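Local structure of precorrin-6y methylase (Rhodobacter capsulatus, 3NJR) at residues W60-G65 and D138-W143. The protein probably methylates precorrin-6Y in adenosylcobalamin biosynthesis, this chain being the C-terminal domain of the enzyme, which binds S-adenosyl-L-homocysteine. Sequence-based numbering, arbitrary orientation.
With SAH (S-adenosyl-L-homocysteine), chain C.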
ATOM      1  N   TRP A  60     -29.691   4.104  -8.829  1.00 25.86           N
ATOM      2  CA  TRP A  60     -29.228   3.906 -10.195  1.00 26.78           C
ATOM      3  C   TRP A  60     -27.893   3.209 -10.082  1.00 27.07           C
ATOM      4  O   TRP A  60     -26.978   3.744  -9.477  1.00 27.18           O
ATOM      5  CB  TRP A  60     -29.056   5.261 -10.923  1.00 26.67           C
ATOM      6  CG  TRP A  60     -30.334   5.843 -11.447  1.00 27.51           C
ATOM      7  CD1 TRP A  60     -31.595   5.356 -11.260  1.00 26.84           C
ATOM      8  CD2 TRP A  60     -30.479   7.035 -12.223  1.00 29.83           C
ATOM      9  NE1 TRP A  60     -32.507   6.151 -11.880  1.00 27.32           N
ATOM     10  CE2 TRP A  60     -31.854   7.201 -12.475  1.00 30.44           C
ATOM     11  CE3 TRP A  60     -29.579   7.992 -12.722  1.00 30.61           C
ATOM     12  CZ2 TRP A  60     -32.359   8.288 -13.224  1.00 31.28           C
ATOM     13  CZ3 TRP A  60     -30.080   9.064 -13.454  1.00 30.32           C
ATOM     14  CH2 TRP A  60     -31.453   9.200 -13.701  1.00 30.34           C
ATOM     15  N   ASP A  61     -27.782   2.015 -10.644  1.00 28.23           N
ATOM     16  CA  ASP A  61     -26.510   1.287 -10.660  1.00 29.90           C
ATOM     17  C   ASP A  61     -25.997   1.285 -12.090  1.00 30.21           C
ATOM     18  O   ASP A  61     -26.444   0.490 -12.917  1.00 30.47           O
ATOM     19  CB  ASP A  61     -26.698  -0.148 -10.114  1.00 30.31           C
ATOM     20  CG  ASP A  61     -25.433  -1.042 -10.246  1.00 34.03           C
ATOM     21  OD1 ASP A  61     -24.374  -0.593 -10.795  1.00 39.05           O
ATOM     22  OD2 ASP A  61     -25.501  -2.229  -9.798  1.00 35.80           O
ATOM     23  N   ILE A  62     -25.062   2.179 -12.387  1.00 30.87           N
ATOM     24  CA  ILE A  62     -24.502   2.243 -13.729  1.00 31.59           C
ATOM     25  C   ILE A  62     -23.320   1.291 -13.868  1.00 32.48           C
ATOM     26  O   ILE A  62     -22.392   1.312 -13.059  1.00 32.93           O
ATOM     27  CB  ILE A  62     -24.114   3.673 -14.119  1.00 31.54           C
ATOM     28  CG1 ILE A  62     -25.367   4.556 -14.180  1.00 30.23           C
ATOM     29  CG2 ILE A  62     -23.381   3.676 -15.464  1.00 32.15           C
ATOM     30  CD1 ILE A  62     -25.147   5.967 -13.731  1.00 28.30           C
ATOM     31  N   GLY A  63     -23.369   0.438 -14.882  1.00 33.22           N
ATOM     32  CA  GLY A  63     -22.309  -0.538 -15.099  1.00 34.51           C
ATOM     33  C   GLY A  63     -22.576  -1.802 -14.316  1.00 35.50           C
ATOM     34  O   GLY A  63     -21.658  -2.397 -13.732  1.00 36.06           O
ATOM     35  N   GLY A  64     -23.838  -2.216 -14.322  1.00 35.62           N
ATOM     36  CA  GLY A  64     -24.302  -3.330 -13.509  1.00 36.13           C
ATOM     37  C   GLY A  64     -23.385  -4.533 -13.475  1.00 36.32           C
ATOM     38  O   GLY A  64     -23.110  -5.060 -12.410  1.00 36.78           O
ATOM     39  N   GLY A  65     -22.906  -4.968 -14.635  1.00 36.36           N
ATOM     40  CA  GLY A  65     -22.075  -6.151 -14.704  1.00 36.06           C
ATOM     41  C   GLY A  65     -22.928  -7.347 -14.367  1.00 36.36           C
ATOM     42  O   GLY A  65     -23.708  -7.819 -15.196  1.00 36.78           O
ATOM     43  N   ASP A 138     -21.322  15.246 -16.124  1.00 41.68           N
ATOM     44  CA  ASP A 138     -21.941  16.552 -16.406  1.00 41.76           C
ATOM     45  C   ASP A 138     -23.446  16.365 -16.488  1.00 41.33           C
ATOM     46  O   ASP A 138     -24.209  17.126 -15.872  1.00 41.13           O
ATOM     47  CB  ASP A 138     -21.395  17.189 -17.695  1.00 42.28           C
ATOM     48  CG  ASP A 138     -19.893  17.461 -17.634  1.00 43.29           C
ATOM     49  OD1 ASP A 138     -19.421  17.967 -16.591  1.00 44.81           O
ATOM     50  OD2 ASP A 138     -19.189  17.164 -18.635  1.00 43.40           O
ATOM     51  N   ARG A 139     -23.851  15.331 -17.227  1.00 40.87           N
ATOM     52  CA  ARG A 139     -25.255  14.912 -17.303  1.00 41.09           C
ATOM     53  C   ARG A 139     -25.837  14.557 -15.914  1.00 40.82           C
ATOM     54  O   ARG A 139     -26.880  15.096 -15.524  1.00 40.76           O
ATOM     55  CB  ARG A 139     -25.420  13.766 -18.319  1.00 41.23           C
ATOM     56  CG  ARG A 139     -26.140  14.086 -19.657  1.00 42.96           C
ATOM     57  CD  ARG A 139     -25.903  15.498 -20.238  1.00 44.12           C
ATOM     58  NE  ARG A 139     -24.663  15.560 -21.006  1.00 44.66           N
ATOM     59  CZ  ARG A 139     -23.859  16.619 -21.043  1.00 45.10           C
ATOM     60  NH1 ARG A 139     -24.147  17.721 -20.353  1.00 43.73           N
ATOM     61  NH2 ARG A 139     -22.749  16.570 -21.763  1.00 46.13           N
ATOM     62  N   LEU A 140     -25.152  13.701 -15.150  1.00 40.60           N
ATOM     63  CA  LEU A 140     -25.601  13.413 -13.787  1.00 40.56           C
ATOM     64  C   LEU A 140     -25.720  14.709 -13.015  1.00 41.14           C
ATOM     65  O   LEU A 140     -26.692  14.899 -12.292  1.00 41.17           O
ATOM     66  CB  LEU A 140     -24.671  12.454 -13.036  1.00 40.27           C
ATOM     67  CG  LEU A 140     -24.604  10.966 -13.401  1.00 39.11           C
ATOM     68  CD1 LEU A 140     -23.531  10.258 -12.567  1.00 36.95           C
ATOM     69  CD2 LEU A 140     -25.945  10.295 -13.245  1.00 37.69           C
ATOM     70  N   TRP A 141     -24.758  15.619 -13.187  1.00 41.67           N
ATOM     71  CA  TRP A 141     -24.799  16.865 -12.428  1.00 42.44           C
ATOM     72  C   TRP A 141     -25.999  17.759 -12.723  1.00 42.51           C
ATOM     73  O   TRP A 141     -26.500  18.441 -11.820  1.00 42.47           O
ATOM     74  CB  TRP A 141     -23.499  17.666 -12.499  1.00 42.95           C
ATOM     75  CG  TRP A 141     -23.286  18.283 -11.169  1.00 45.19           C
ATOM     76  CD1 TRP A 141     -23.587  19.567 -10.785  1.00 47.40           C
ATOM     77  CD2 TRP A 141     -22.844  17.605  -9.991  1.00 46.79           C
ATOM     78  NE1 TRP A 141     -23.318  19.740  -9.439  1.00 47.82           N
ATOM     79  CE2 TRP A 141     -22.860  18.551  -8.929  1.00 47.70           C
ATOM     80  CE3 TRP A 141     -22.421  16.290  -9.729  1.00 45.96           C
ATOM     81  CZ2 TRP A 141     -22.467  18.222  -7.628  1.00 47.92           C
ATOM     82  CZ3 TRP A 141     -22.020  15.966  -8.444  1.00 46.18           C
ATOM     83  CH2 TRP A 141     -22.050  16.929  -7.404  1.00 47.36           C
ATOM     84  N   GLU A 142     -26.448  17.741 -13.983  1.00 42.60           N
ATOM     85  CA  GLU A 142     -27.599  18.532 -14.430  1.00 42.16           C
ATOM     86  C   GLU A 142     -28.923  17.904 -14.026  1.00 41.71           C
ATOM     87  O   GLU A 142     -29.871  18.628 -13.690  1.00 42.21           O
ATOM     88  CB  GLU A 142     -27.593  18.682 -15.950  1.00 42.44           C
ATOM     89  CG  GLU A 142     -26.626  19.701 -16.506  1.00 42.98           C
ATOM     90  CD  GLU A 142     -26.080  19.314 -17.881  1.00 44.59           C
ATOM     91  OE1 GLU A 142     -26.734  18.538 -18.617  1.00 44.20           O
ATOM     92  OE2 GLU A 142     -24.975  19.786 -18.229  1.00 46.84           O
ATOM     93  N   TRP A 143     -28.988  16.571 -14.067  1.00 40.47           N
ATOM     94  CA  TRP A 143     -30.254  15.844 -13.876  1.00 39.48           C
ATOM     95  C   TRP A 143     -30.688  15.602 -12.440  1.00 38.68           C
ATOM     96  O   TRP A 143     -31.880  15.584 -12.148  1.00 39.06           O
ATOM     97  CB  TRP A 143     -30.201  14.502 -14.594  1.00 39.30           C
ATOM     98  CG  TRP A 143     -29.982  14.635 -16.053  1.00 40.15           C
ATOM     99  CD1 TRP A 143     -30.018  15.793 -16.793  1.00 39.50           C
ATOM    100  CD2 TRP A 143     -29.708  13.578 -16.976  1.00 40.54           C
ATOM    101  NE1 TRP A 143     -29.764  15.516 -18.108  1.00 40.55           N
ATOM    102  CE2 TRP A 143     -29.582  14.165 -18.255  1.00 40.68           C
ATOM    103  CE3 TRP A 143     -29.554  12.195 -16.849  1.00 41.63           C
ATOM    104  CZ2 TRP A 143     -29.320  13.411 -19.405  1.00 40.73           C
ATOM    105  CZ3 TRP A 143     -29.300  11.441 -17.999  1.00 41.55           C
ATOM    106  CH2 TRP A 143     -29.179  12.057 -19.256  1.00 40.68           C
TER
HETATM  107  N   SAH C 300     -20.539  -3.527 -10.201  1.00 84.89           N
HETATM  108  CA  SAH C 300     -20.345  -4.741 -11.052  1.00 84.97           C
HETATM  109  CB  SAH C 300     -18.889  -4.815 -11.519  1.00 85.13           C
HETATM  110  CG  SAH C 300     -18.759  -4.776 -13.046  1.00 85.54           C
HETATM  111  SD  SAH C 300     -18.062  -3.236 -13.570  1.00 86.87           S
HETATM  112  C   SAH C 300     -20.764  -5.984 -10.302  1.00 84.83           C
HETATM  113  O   SAH C 300     -21.111  -7.015 -10.877  1.00 84.71           O
HETATM  114  OXT SAH C 300     -20.789  -6.017  -9.078  1.00 84.83           O
HETATM  115  C5' SAH C 300     -17.911  -3.394 -15.334  1.00 84.71           C
HETATM  116  C4' SAH C 300     -19.252  -3.431 -16.083  1.00 83.25           C
HETATM  117  O4' SAH C 300     -19.733  -2.129 -16.467  1.00 82.25           O
HETATM  118  C3' SAH C 300     -19.118  -4.234 -17.374  1.00 82.52           C
HETATM  119  O3' SAH C 300     -20.008  -5.344 -17.329  1.00 82.06           O
HETATM  120  C2' SAH C 300     -19.525  -3.298 -18.499  1.00 81.80           C
HETATM  121  O2' SAH C 300     -20.315  -3.937 -19.513  1.00 81.03           O
HETATM  122  C1' SAH C 300     -20.307  -2.205 -17.784  1.00 81.07           C
HETATM  123  N9  SAH C 300     -20.294  -0.934 -18.573  1.00 79.56           N
HETATM  124  C8  SAH C 300     -19.261  -0.465 -19.305  1.00 79.15           C
HETATM  125  N7  SAH C 300     -19.577   0.700 -19.920  1.00 78.56           N
HETATM  126  C5  SAH C 300     -20.846   0.998 -19.587  1.00 78.24           C
HETATM  127  C6  SAH C 300     -21.801   2.097 -19.883  1.00 77.98           C
HETATM  128  N6  SAH C 300     -21.415   3.111 -20.685  1.00 77.83           N
HETATM  129  N1  SAH C 300     -23.048   2.053 -19.338  1.00 77.38           N
HETATM  130  C2  SAH C 300     -23.424   1.034 -18.541  1.00 77.03           C
HETATM  131  N3  SAH C 300     -22.602   0.008 -18.231  1.00 77.51           N
HETATM  132  C4  SAH C 300     -21.323  -0.077 -18.704  1.00 78.52           C
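L140 reaches from helix 134-143 to W60 and I62 on strand 58-62, the first strand of a Rossmann-like methyltransferase fold with strand order 3-2-1-4-5-7-6. The closest contacts run through one leucine branch, with the W143 ring coming up more distantly beside the benzo end of W60. CD2 of L140 comes up at the benzo edge of the W60 indole, close to the ring plane, and lies 4.3 Å from CZ3, so the methyl meets the rim of the ring and not a face. The same methyl is 4.4 Å from CD1 of I62, the far end of the isoleucine's longer branch. W60 and I62, alternate residues of the strand, thus send their side chains off the same side of the sheet, while D61 between them turns the other way and hydrogen-bonds S70. The contact is buried and small, with 128 Å² of surface buried between the two segments, both sides summed, and its closest contacts are apolar. V126, on the adjoining strand 125-128, touches both W60 and I62, and I128 of that strand touches L140. The indole NE1 makes a weak hydrogen bond to the carbonyl of P121.

On the helix surface, R139 and E142 form a salt bridge, NH1 of R139 standing 3.1 Å from OE2 of E142, with the carboxylate at the edge of the guanidinium and in its plane.

Beyond I62 the strand runs into the glycine turn G63-G65, which lines the S-adenosyl-L-homocysteine pocket. G63 takes a backbone shape (phi 88°) that calls for glycine, since a side chain would press on the carbonyl O of I62 and crowd O4' of the ligand; its CA lies 3.2 Å from adenine N3. I62 splits its branches between the two sides: CG1 carries CD1 to L140, whereas CG2, anti to the backbone N, is directed to the cofactor product, 4.1 Å from adenine C2.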